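Local coordinates for protein computational Design of Enzyme (Synthetic construct, PDB 3TP4) that is a computationally designed enzyme with a family 26 glycosyl hydrolase-like TIM barrel, probably intended to carry an activated serine within a catalytic triad, at residues Asp249-Leu260 with Ser294-Val303; Thr53-Gly61 with Val332-Phe343. All coordinates share one frame; numbering follows the deposited sequence.

Contact 1: Asp249-Leu260 with Ser294-Val303; sequences DSTGSDAFLAGL and SSPAQWFTKV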
# COMPACT_ATOMS: atom_id res chain seq x y z
N ASP A 249 -19.19 0.81 -4.89
CA ASP A 249 -20.64 0.73 -4.67
C ASP A 249 -21.35 0.97 -5.99
O ASP A 249 -20.85 1.71 -6.85
CB ASP A 249 -21.10 1.76 -3.62
CG ASP A 249 -22.59 2.12 -3.75
OD1 ASP A 249 -23.44 1.45 -3.12
OD2 ASP A 249 -22.91 3.09 -4.48
N SER A 250 -22.49 0.31 -6.17
CA SER A 250 -23.31 0.54 -7.36
C SER A 250 -24.74 1.00 -7.03
O SER A 250 -25.56 1.16 -7.94
CB SER A 250 -23.34 -0.70 -8.27
OG SER A 250 -24.01 -1.76 -7.63
N THR A 251 -25.03 1.23 -5.75
CA THR A 251 -26.36 1.70 -5.35
C THR A 251 -26.49 3.23 -5.35
O THR A 251 -27.54 3.76 -5.69
CB THR A 251 -26.78 1.20 -3.95
OG1 THR A 251 -26.06 1.92 -2.94
CG2 THR A 251 -26.52 -0.30 -3.81
N GLY A 252 -25.44 3.93 -4.94
CA GLY A 252 -25.51 5.37 -4.80
C GLY A 252 -26.46 5.78 -3.69
O GLY A 252 -26.90 6.94 -3.62
N SER A 253 -26.77 4.85 -2.79
CA SER A 253 -27.80 5.08 -1.78
C SER A 253 -27.37 6.06 -0.68
O SER A 253 -26.19 6.25 -0.42
CB SER A 253 -28.26 3.75 -1.17
OG SER A 253 -27.23 3.14 -0.39
N ASP A 254 -28.35 6.69 -0.03
CA ASP A 254 -28.05 7.54 1.11
C ASP A 254 -27.31 6.75 2.18
O ASP A 254 -26.40 7.26 2.84
CB ASP A 254 -29.31 8.16 1.71
CG ASP A 254 -29.90 9.25 0.83
OD1 ASP A 254 -29.25 9.64 -0.17
OD2 ASP A 254 -31.01 9.73 1.15
N ALA A 255 -27.73 5.50 2.36
CA ALA A 255 -27.12 4.62 3.36
C ALA A 255 -25.66 4.34 3.02
O ALA A 255 -24.79 4.39 3.89
CB ALA A 255 -27.91 3.31 3.46
N PHE A 256 -25.38 4.03 1.76
CA PHE A 256 -24.00 3.81 1.37
C PHE A 256 -23.16 5.06 1.63
O PHE A 256 -22.06 4.99 2.19
CB PHE A 256 -23.89 3.41 -0.09
CG PHE A 256 -22.53 3.67 -0.65
CD1 PHE A 256 -21.44 2.92 -0.22
CD2 PHE A 256 -22.32 4.69 -1.56
CE1 PHE A 256 -20.18 3.18 -0.71
CE2 PHE A 256 -21.06 4.94 -2.06
CZ PHE A 256 -19.99 4.19 -1.63
N LEU A 257 -23.68 6.21 1.22
CA LEU A 257 -22.95 7.46 1.39
C LEU A 257 -22.65 7.73 2.85
O LEU A 257 -21.53 8.14 3.18
CB LEU A 257 -23.73 8.62 0.76
CG LEU A 257 -23.76 8.57 -0.77
CD1 LEU A 257 -24.68 9.65 -1.35
CD2 LEU A 257 -22.35 8.70 -1.31
N ALA A 258 -23.63 7.51 3.72
CA ALA A 258 -23.42 7.70 5.15
C ALA A 258 -22.31 6.80 5.67
O ALA A 258 -21.47 7.24 6.46
CB ALA A 258 -24.73 7.46 5.94
N GLY A 259 -22.31 5.54 5.24
CA GLY A 259 -21.28 4.60 5.65
C GLY A 259 -19.90 5.00 5.14
O GLY A 259 -18.89 4.87 5.84
N LEU A 260 -19.84 5.50 3.91
CA LEU A 260 -18.58 5.93 3.33
C LEU A 260 -18.00 7.09 4.13
O LEU A 260 -16.81 7.11 4.48
CB LEU A 260 -18.79 6.35 1.88
CG LEU A 260 -17.52 6.83 1.20
CD1 LEU A 260 -16.45 5.74 1.26
CD2 LEU A 260 -17.81 7.24 -0.23
N SER A 294 -22.81 -0.84 -13.92
CA SER A 294 -24.04 -0.12 -13.62
C SER A 294 -23.85 1.37 -13.91
O SER A 294 -22.72 1.84 -14.07
CB SER A 294 -24.41 -0.30 -12.14
OG SER A 294 -24.52 -1.67 -11.81
N SER A 295 -24.96 2.10 -13.95
CA SER A 295 -24.91 3.54 -14.12
C SER A 295 -25.75 4.23 -13.06
O SER A 295 -26.69 4.96 -13.36
CB SER A 295 -25.37 3.95 -15.52
OG SER A 295 -24.55 3.36 -16.52
N PRO A 296 -25.42 3.99 -11.78
CA PRO A 296 -26.18 4.69 -10.74
C PRO A 296 -26.15 6.20 -11.01
O PRO A 296 -25.08 6.77 -11.24
CB PRO A 296 -25.43 4.33 -9.46
CG PRO A 296 -24.07 3.83 -9.92
CD PRO A 296 -24.30 3.21 -11.23
N ALA A 297 -27.32 6.84 -11.01
CA ALA A 297 -27.44 8.24 -11.42
C ALA A 297 -26.61 9.20 -10.58
O ALA A 297 -26.66 9.18 -9.35
CB ALA A 297 -28.92 8.69 -11.44
N GLN A 298 -25.84 10.05 -11.27
CA GLN A 298 -25.00 11.07 -10.64
C GLN A 298 -24.12 10.53 -9.53
O GLN A 298 -23.90 11.20 -8.52
CB GLN A 298 -25.88 12.21 -10.12
CG GLN A 298 -26.73 12.85 -11.21
CD GLN A 298 -27.42 14.11 -10.74
OE1 GLN A 298 -28.32 14.06 -9.90
NE2 GLN A 298 -26.99 15.25 -11.27
N TRP A 299 -23.61 9.32 -9.72
CA TRP A 299 -22.88 8.63 -8.66
C TRP A 299 -21.60 9.40 -8.28
O TRP A 299 -21.33 9.60 -7.11
CB TRP A 299 -22.54 7.21 -9.10
CG TRP A 299 -21.93 6.39 -8.00
CD1 TRP A 299 -22.60 5.62 -7.09
CD2 TRP A 299 -20.54 6.28 -7.70
NE1 TRP A 299 -21.69 5.02 -6.24
CE2 TRP A 299 -20.43 5.40 -6.60
CE3 TRP A 299 -19.38 6.81 -8.27
CZ2 TRP A 299 -19.19 5.06 -6.04
CZ3 TRP A 299 -18.14 6.47 -7.70
CH2 TRP A 299 -18.07 5.60 -6.60
N PHE A 300 -20.83 9.84 -9.28
CA PHE A 300 -19.59 10.56 -8.99
C PHE A 300 -19.80 11.87 -8.23
O PHE A 300 -19.16 12.11 -7.21
CB PHE A 300 -18.79 10.80 -10.27
CG PHE A 300 -18.27 9.54 -10.92
CD1 PHE A 300 -17.17 8.87 -10.39
CD2 PHE A 300 -18.89 9.04 -12.05
CE1 PHE A 300 -16.69 7.72 -10.99
CE2 PHE A 300 -18.41 7.88 -12.67
CZ PHE A 300 -17.31 7.21 -12.13
N THR A 301 -20.69 12.72 -8.71
CA THR A 301 -20.94 13.98 -8.01
C THR A 301 -21.62 13.78 -6.66
O THR A 301 -21.42 14.57 -5.75
CB THR A 301 -21.74 14.98 -8.86
OG1 THR A 301 -22.98 14.37 -9.26
CG2 THR A 301 -20.94 15.40 -10.11
N LYS A 302 -22.44 12.75 -6.54
CA LYS A 302 -23.04 12.44 -5.24
C LYS A 302 -21.98 12.00 -4.22
O LYS A 302 -22.00 12.43 -3.05
CB LYS A 302 -24.12 11.36 -5.38
CG LYS A 302 -25.38 11.86 -6.05
CD LYS A 302 -26.33 10.71 -6.34
CE LYS A 302 -26.70 9.97 -5.07
NZ LYS A 302 -27.88 9.07 -5.27
N VAL A 303 -21.06 11.14 -4.65
CA VAL A 303 -19.96 10.72 -3.78
C VAL A 303 -19.12 11.92 -3.36
O VAL A 303 -18.88 12.14 -2.18
CB VAL A 303 -19.07 9.66 -4.46
CG1 VAL A 303 -17.71 9.58 -3.76
CG2 VAL A 303 -19.76 8.30 -4.44
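D249 and W299 each swing CG anti to the backbone N (chi1 157° and -173°), which brings the carboxylate to the rim of the indole. The two planes lie 16° apart, and W299 NE1 donates almost in its ring plane to the anti lone pair of D249 OD2, at 2.9 Å. D249 OD2 takes G252 N on its syn lone pair (2.7 Å), closing an Asx motif. D249 OD1 makes an Asx turn with T251 N, which arrives from above the carboxylate plane, and accepts T251 OG1 (2.7 Å) on its syn side. One carboxylate thus fixes both the turn and the indole. A leucine in place of D249 would probably leave W299 NE1, G252 N and the T251 hydroxyl without their acceptor, freeing the turn to shift.

G252 has a positive phi and brings its CA to 3.7 Å from W299 CD1; a side chain would be tight there. G252 O accepts K302 NZ at 2.9 Å, the lysine reaching back through a bend at chi3. P296 CB lies against S250 O (3.5 Å). Beyond the turn S253 OG caps the helix by accepting F256 N. L257 CD2 then meets V303 CG2 at 4.1 Å, and V303 CG2 also approaches the edge of the F256 ring, one face of which carries D249 CB.

The short segments of helices 254-274 and 299-308 cross at an angle, their axes 11.5 Å apart at closest, on the outside of the barrel: F256 and L260 rest on strand 242-249, while W299 reaches F283 and V285 of strand 282-285.

Contact 2: Thr53-Gly61 with Val332-Phe343; sequences TSDVKNVTG and VPVPGDALLEDF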
# COMPACT_ATOMS: atom_id res chain seq x y z
N THR A 53 -1.12 8.80 -23.53
CA THR A 53 -2.52 9.18 -23.71
C THR A 53 -3.42 8.44 -22.73
O THR A 53 -3.04 7.38 -22.23
CB THR A 53 -3.00 8.90 -25.15
OG1 THR A 53 -2.88 7.49 -25.42
CG2 THR A 53 -2.18 9.70 -26.16
N SER A 54 -4.61 8.98 -22.48
CA SER A 54 -5.52 8.47 -21.44
C SER A 54 -6.98 8.81 -21.73
O SER A 54 -7.29 9.90 -22.20
CB SER A 54 -5.12 9.09 -20.10
OG SER A 54 -6.10 8.83 -19.10
N ASP A 55 -7.89 7.88 -21.43
CA ASP A 55 -9.32 8.18 -21.50
C ASP A 55 -9.68 9.38 -20.61
O ASP A 55 -10.62 10.11 -20.90
CB ASP A 55 -10.17 7.00 -21.03
CG ASP A 55 -10.18 5.85 -22.02
OD1 ASP A 55 -9.72 6.04 -23.15
OD2 ASP A 55 -10.66 4.76 -21.65
N VAL A 56 -8.95 9.54 -19.52
CA VAL A 56 -9.22 10.63 -18.59
C VAL A 56 -8.92 11.96 -19.25
O VAL A 56 -9.69 12.90 -19.13
CB VAL A 56 -8.39 10.50 -17.30
CG1 VAL A 56 -8.62 11.73 -16.43
CG2 VAL A 56 -8.76 9.24 -16.56
N LYS A 57 -7.79 12.03 -19.94
CA LYS A 57 -7.44 13.22 -20.69
C LYS A 57 -8.48 13.48 -21.79
O LYS A 57 -8.93 14.62 -21.97
CB LYS A 57 -6.03 13.07 -21.28
CG LYS A 57 -5.62 14.09 -22.33
CD LYS A 57 -5.55 15.51 -21.76
CE LYS A 57 -5.11 16.51 -22.83
NZ LYS A 57 -4.99 17.90 -22.30
N ASN A 58 -8.88 12.44 -22.51
CA ASN A 58 -9.84 12.63 -23.61
C ASN A 58 -11.22 13.07 -23.14
O ASN A 58 -11.88 13.87 -23.79
CB ASN A 58 -9.94 11.39 -24.51
CG ASN A 58 -8.63 11.07 -25.22
OD1 ASN A 58 -7.74 11.91 -25.31
ND2 ASN A 58 -8.51 9.85 -25.71
N VAL A 59 -11.66 12.55 -22.00
CA VAL A 59 -13.00 12.89 -21.52
C VAL A 59 -13.05 14.18 -20.68
O VAL A 59 -14.05 14.88 -20.72
CB VAL A 59 -13.65 11.74 -20.73
CG1 VAL A 59 -13.69 10.48 -21.58
CG2 VAL A 59 -12.91 11.49 -19.45
N THR A 60 -12.00 14.48 -19.93
CA THR A 60 -12.03 15.64 -19.03
C THR A 60 -11.17 16.82 -19.49
O THR A 60 -11.38 17.93 -19.04
CB THR A 60 -11.57 15.28 -17.60
OG1 THR A 60 -10.15 15.13 -17.58
CG2 THR A 60 -12.23 14.00 -17.13
N GLY A 61 -10.19 16.57 -20.35
CA GLY A 61 -9.30 17.63 -20.77
C GLY A 61 -7.99 17.66 -19.99
O GLY A 61 -7.09 18.43 -20.32
N VAL A 332 -13.71 4.58 -15.61
CA VAL A 332 -13.91 5.97 -16.05
C VAL A 332 -14.82 5.97 -17.28
O VAL A 332 -14.49 5.37 -18.29
CB VAL A 332 -12.56 6.65 -16.39
CG1 VAL A 332 -12.79 7.98 -17.13
CG2 VAL A 332 -11.71 6.86 -15.11
N PRO A 333 -15.97 6.66 -17.20
CA PRO A 333 -16.91 6.71 -18.33
C PRO A 333 -16.26 7.27 -19.59
O PRO A 333 -15.38 8.12 -19.51
CB PRO A 333 -18.00 7.67 -17.85
CG PRO A 333 -17.91 7.67 -16.37
CD PRO A 333 -16.46 7.42 -16.03
N VAL A 334 -16.70 6.78 -20.75
CA VAL A 334 -16.22 7.26 -22.04
C VAL A 334 -17.45 7.58 -22.88
O VAL A 334 -18.57 7.31 -22.45
CB VAL A 334 -15.30 6.21 -22.72
CG1 VAL A 334 -14.09 5.93 -21.85
CG2 VAL A 334 -16.06 4.92 -23.00
N PRO A 335 -17.26 8.22 -24.04
CA PRO A 335 -18.45 8.60 -24.80
C PRO A 335 -19.32 7.37 -25.03
O PRO A 335 -18.81 6.30 -25.33
CB PRO A 335 -17.87 9.13 -26.11
CG PRO A 335 -16.53 9.65 -25.73
CD PRO A 335 -16.02 8.68 -24.70
N GLY A 336 -20.62 7.52 -24.86
CA GLY A 336 -21.52 6.39 -24.98
C GLY A 336 -22.01 5.90 -23.63
O GLY A 336 -23.07 5.28 -23.56
N ASP A 337 -21.25 6.17 -22.57
CA ASP A 337 -21.65 5.75 -21.23
C ASP A 337 -22.60 6.75 -20.62
O ASP A 337 -22.42 7.96 -20.77
CB ASP A 337 -20.43 5.61 -20.30
CG ASP A 337 -19.51 4.49 -20.72
OD1 ASP A 337 -19.95 3.61 -21.49
OD2 ASP A 337 -18.35 4.48 -20.26
N ALA A 338 -23.60 6.25 -19.90
CA ALA A 338 -24.59 7.12 -19.29
C ALA A 338 -23.97 8.05 -18.23
O ALA A 338 -24.45 9.17 -18.02
CB ALA A 338 -25.72 6.29 -18.69
N LEU A 339 -22.91 7.59 -17.57
CA LEU A 339 -22.31 8.37 -16.48
C LEU A 339 -21.24 9.37 -16.95
O LEU A 339 -20.59 10.04 -16.13
CB LEU A 339 -21.74 7.45 -15.38
CG LEU A 339 -22.69 6.94 -14.29
CD1 LEU A 339 -22.01 5.86 -13.44
CD2 LEU A 339 -23.19 8.08 -13.42
N LEU A 340 -21.06 9.48 -18.27
CA LEU A 340 -20.03 10.36 -18.80
C LEU A 340 -20.19 11.81 -18.34
O LEU A 340 -19.25 12.41 -17.81
CB LEU A 340 -19.99 10.31 -20.33
CG LEU A 340 -19.04 11.36 -20.92
CD1 LEU A 340 -17.60 10.93 -20.73
CD2 LEU A 340 -19.33 11.62 -22.38
N GLU A 341 -21.38 12.37 -18.51
CA GLU A 341 -21.61 13.76 -18.12
C GLU A 341 -21.35 13.98 -16.63
O GLU A 341 -20.75 14.98 -16.24
CB GLU A 341 -23.04 14.20 -18.49
CG GLU A 341 -23.38 15.59 -18.00
CD GLU A 341 -24.69 16.12 -18.59
OE1 GLU A 341 -25.59 15.30 -18.87
OE2 GLU A 341 -24.80 17.35 -18.77
N ASP A 342 -21.78 13.04 -15.79
CA ASP A 342 -21.58 13.21 -14.36
C ASP A 342 -20.10 13.18 -14.01
O ASP A 342 -19.64 13.94 -13.16
CB ASP A 342 -22.34 12.16 -13.56
CG ASP A 342 -22.33 12.45 -12.06
OD1 ASP A 342 -23.08 13.34 -11.62
OD2 ASP A 342 -21.59 11.78 -11.32
N PHE A 343 -19.35 12.29 -14.66
CA PHE A 343 -17.93 12.21 -14.38
C PHE A 343 -17.23 13.51 -14.81
O PHE A 343 -16.38 14.03 -14.09
CB PHE A 343 -17.26 10.99 -15.03
CG PHE A 343 -15.80 10.88 -14.71
CD1 PHE A 343 -15.38 10.41 -13.48
CD2 PHE A 343 -14.84 11.30 -15.62
CE1 PHE A 343 -14.04 10.33 -13.17
CE2 PHE A 343 -13.50 11.23 -15.31
CZ PHE A 343 -13.10 10.74 -14.09
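V56 O is gripped twice by T60, a residue that also touches F343: T60 OG1 comes in at 2.8 Å and T60 N at 2.9 Å, from opposite faces of the carbonyl plane. The hydroxyl sits 38° out of that plane, which fits a side chain folded back over its own helix, and T60 OG1 also accepts D62 N. With chi1 at 75°, OG1 lies between the backbone N and the carbonyl carbon, and this same rotation sends T60 CG2 outward to F343 CE2, 3.5 Å away.

V59 buries the largest area of any residue in the contact, its two methyls serving different partners. V59 CG1 stands 3.6 Å from P333 O and 4.0 Å from L340 CD1, while V59 CG2 reaches F343 CE2 at 4.2 Å, at the edge of the ring and near its plane. A turn earlier in the helix, V56 CG2 meets V332 CG2 at 4.1 Å, the two side chains crossing at about a right angle; both also pack on F34 and H36 of strand 32-37.

At the start of the helix D55 OD2 approaches V334 CG1 to 3.6 Å. This is no polar pairing: OD2 is held by L44 N and N324 ND2, and OD1 by T45 OG1. The facing loop has its own brace, V334 N donating to D337 OD2, which H330 NE2 also binds.

Direct contacts between the two segments are thus largely apolar, while polar links run through N324, whose OD1 accepts V332 N, and from V59 O to Q344 NE2 of helix 340-348. P333 O, buried here with no partner in the model, is likely to cost some stability.

In the fold
From the N terminus, the chain runs through strand 32-37 to helix 55-60, whose partner 332-343 arrives only after 270 further residues. Contact 2 therefore closes a long loop that includes most of the barrel strands, from 66-70 to 318-321. Contact 1 is wholly enclosed by it, closing a short loop of 33 residues in which the chain finishes helix 254-274 and returns through strand 282-285 to helix 299-308. The centres lie about 18 Å apart, and the two meet directly: T301 probably hydrogen-bonds D342, and F300 stacks edge-to-face with F343. Helices 254-274, 299-308, 340-348 and 55-60 are thereby linked around one side of the barrel.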